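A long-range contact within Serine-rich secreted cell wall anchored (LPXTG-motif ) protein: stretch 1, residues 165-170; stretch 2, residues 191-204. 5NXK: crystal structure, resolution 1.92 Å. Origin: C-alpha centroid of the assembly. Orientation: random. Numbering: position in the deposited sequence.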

# COMPACT_ATOMS: atom_id res chain seq x y z
N VAL A 165 -1.40 -4.94 0.13
CA VAL A 165 -0.10 -5.26 -0.42
C VAL A 165 0.44 -6.43 0.38
O VAL A 165 0.62 -6.33 1.59
N SER A 166 0.68 -7.55 -0.29
CA SER A 166 0.87 -8.79 0.44
C SER A 166 2.06 -8.78 1.41
O SER A 166 1.92 -9.19 2.56
N ASN A 167 3.22 -8.33 0.95
CA ASN A 167 4.45 -8.61 1.71
C ASN A 167 5.19 -7.45 2.33
O ASN A 167 5.76 -7.59 3.41
N ALA A 168 5.26 -6.32 1.63
CA ALA A 168 6.02 -5.21 2.22
C ALA A 168 5.54 -3.84 1.80
O ALA A 168 5.27 -3.60 0.63
N ILE A 169 5.41 -2.95 2.77
CA ILE A 169 5.26 -1.53 2.46
C ILE A 169 6.41 -0.81 3.16
O ILE A 169 6.54 -0.86 4.39
N ASN A 170 7.27 -0.18 2.38
CA ASN A 170 8.46 0.45 2.93
C ASN A 170 8.37 1.96 2.76
O ASN A 170 8.30 2.44 1.64
N LEU A 191 -1.34 -9.15 3.89
CA LEU A 191 -1.81 -10.51 4.14
C LEU A 191 -1.08 -11.49 3.22
O LEU A 191 -0.85 -11.19 2.05
N THR A 192 -0.70 -12.65 3.74
CA THR A 192 -0.25 -13.72 2.86
C THR A 192 -1.20 -14.90 3.03
O THR A 192 -1.74 -15.13 4.10
N ALA A 193 -1.34 -15.68 1.98
CA ALA A 193 -2.22 -16.84 1.99
C ALA A 193 -1.33 -18.05 1.77
O ALA A 193 -0.16 -17.90 1.43
N VAL A 194 -1.89 -19.24 1.97
CA VAL A 194 -1.11 -20.47 1.96
C VAL A 194 -0.15 -20.62 0.79
O VAL A 194 1.00 -20.98 1.01
N PRO A 195 -0.57 -20.29 -0.45
CA PRO A 195 0.47 -20.57 -1.45
C PRO A 195 1.51 -19.46 -1.65
O PRO A 195 2.31 -19.57 -2.58
N SER A 196 1.56 -18.47 -0.77
CA SER A 196 2.57 -17.40 -0.83
C SER A 196 4.00 -17.96 -0.87
O SER A 196 4.30 -18.94 -0.19
N THR A 197 4.87 -17.34 -1.65
CA THR A 197 6.24 -17.83 -1.67
C THR A 197 6.99 -17.47 -0.39
O THR A 197 7.95 -18.14 -0.06
N SER A 198 6.55 -16.45 0.35
CA SER A 198 7.32 -16.03 1.54
C SER A 198 6.58 -16.07 2.86
O SER A 198 7.20 -16.36 3.89
N GLY A 199 5.29 -15.76 2.87
CA GLY A 199 4.54 -15.74 4.12
C GLY A 199 4.98 -14.65 5.08
O GLY A 199 4.71 -14.71 6.29
N ILE A 200 5.63 -13.62 4.55
CA ILE A 200 6.14 -12.51 5.35
C ILE A 200 5.39 -11.22 5.03
O ILE A 200 5.21 -10.88 3.86
N SER A 201 4.93 -10.52 6.07
CA SER A 201 4.27 -9.24 5.89
C SER A 201 4.96 -8.18 6.74
O SER A 201 4.99 -8.29 7.97
N THR A 202 5.45 -7.12 6.10
CA THR A 202 6.32 -6.14 6.76
C THR A 202 6.02 -4.71 6.38
O THR A 202 5.87 -4.41 5.21
N VAL A 203 5.90 -3.83 7.37
CA VAL A 203 5.92 -2.38 7.15
C VAL A 203 7.18 -1.81 7.76
O VAL A 203 7.48 -2.09 8.92
N THR A 204 7.95 -1.04 6.99
CA THR A 204 9.13 -0.39 7.56
C THR A 204 9.01 1.12 7.40
O THR A 204 8.40 1.60 6.45

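Two strands, 168-170 and 200-204, run parallel here, and the loops that precede them are tied together mainly by polar side chains. Asn167 has the largest area covered by the other stretch. Its CA-to-CB bond points sideways, but chi1 in the m well (chi2 107°) brings the amide nearer to stretch 2. There Asn167 ND2 donates a nearly straight hydrogen bond to Ile200 O (2.9 Å), while Asn167 O accepts from Thr202 N (2.7 Å). An asparagine suits this place because its short amide can supply a donor to a backbone carbonyl just where the regular strand pairing begins. Asn167 ND2 also lies 3.5 Å from Thr192 CG2, and its remaining polar partner is water 1, which accepts from it at 3.2 Å.

That water knits the loops together: it donates to Ser166 OG (2.8 Å) and is hydrogen-bonded to Ser196 OG (2.7 Å). Ser166, the next most covered residue, adopts the t rotamer, and its small hydroxyl can serve both sides, accepting from the water and donating to Leu191 O (OG to O, 2.7 Å). Its backbone is held as well, since Ser201 OG, on an m rotamer, donates to Ser166 O (3.0 Å). Water 2 bridges Thr197 OG1 (2.9 Å) and Ser198 OG (2.8 Å).

Farther along, side chains alternate between the sheet's faces. Thr204 (p) and Asn170 (m) share one face with Ala168 and Thr202; Thr204 OG1 donates to Asn170 OD1 (2.8 Å), a lateral link between bridge partners that satisfies both polar groups on a partly exposed surface. The other face carries Ile169 (m, t) and Val203 (t), both buried. Their branched, apolar side chains suit a buried place between the strands, and they meet at 4.4 Å between Ile169 CB and Val203 CG2.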

# COMPACT_ATOMS: atom_id res chain seq x y z
CB VAL A 165 0.87 -4.07 -0.31
CG1 VAL A 165 2.27 -4.46 -0.82
CG2 VAL A 165 0.32 -2.86 -1.07
CB SER A 166 1.02 -9.95 -0.55
OG SER A 166 1.02 -11.18 0.14
CB ASN A 167 5.43 -9.37 0.82
CG ASN A 167 4.82 -10.62 0.26
OD1 ASN A 167 4.50 -10.67 -0.93
ND2 ASN A 167 4.60 -11.62 1.11
CB ALA A 168 7.50 -5.36 1.89
CB ILE A 169 3.90 -0.97 2.91
CG1 ILE A 169 2.76 -1.68 2.18
CG2 ILE A 169 3.81 0.52 2.65
CD1 ILE A 169 1.41 -1.27 2.69
CB ASN A 170 9.73 -0.06 2.24
CG ASN A 170 9.90 -1.56 2.34
OD1 ASN A 170 9.84 -2.14 3.42
ND2 ASN A 170 10.10 -2.21 1.18
CB LEU A 191 -3.33 -10.60 3.93
CG LEU A 191 -4.07 -11.93 4.14
CD1 LEU A 191 -5.49 -11.67 4.71
CD2 LEU A 191 -4.14 -12.76 2.84
CB THR A 192 1.20 -14.17 3.15
OG1 THR A 192 1.24 -14.87 4.41
CG2 THR A 192 2.14 -12.97 3.23
CB ALA A 193 -3.28 -16.73 0.91
CB VAL A 194 -2.06 -21.69 2.01
CG1 VAL A 194 -1.29 -22.98 1.75
CG2 VAL A 194 -2.78 -21.74 3.35
CB PRO A 195 -0.35 -20.75 -2.75
CG PRO A 195 -1.77 -20.94 -2.30
CD PRO A 195 -1.89 -20.10 -1.06
CB SER A 196 2.43 -16.46 0.38
OG SER A 196 3.54 -15.58 0.50
CB THR A 197 7.05 -17.25 -2.84
OG1 THR A 197 7.13 -15.82 -2.68
CG2 THR A 197 6.42 -17.59 -4.20
CB SER A 198 7.88 -14.61 1.34
OG SER A 198 6.85 -13.63 1.42
CB ILE A 200 7.64 -12.29 5.07
CG1 ILE A 200 8.43 -13.54 5.45
CG2 ILE A 200 8.17 -11.05 5.82
CD1 ILE A 200 9.88 -13.51 4.96
CB SER A 201 2.78 -9.32 6.26
OG SER A 201 2.08 -10.17 5.36
CB THR A 202 7.80 -6.41 6.43
OG1 THR A 202 8.16 -7.70 6.92
CG2 THR A 202 8.71 -5.38 7.08
CB VAL A 203 4.70 -1.69 7.75
CG1 VAL A 203 4.79 -0.15 7.57
CG2 VAL A 203 3.42 -2.25 7.12
CB THR A 204 10.45 -0.83 6.90
OG1 THR A 204 10.49 -0.36 5.54
CG2 THR A 204 10.58 -2.34 6.92
O HOH W 1 2.56 -13.39 -0.64
O HOH W 2 5.59 -13.98 -1.11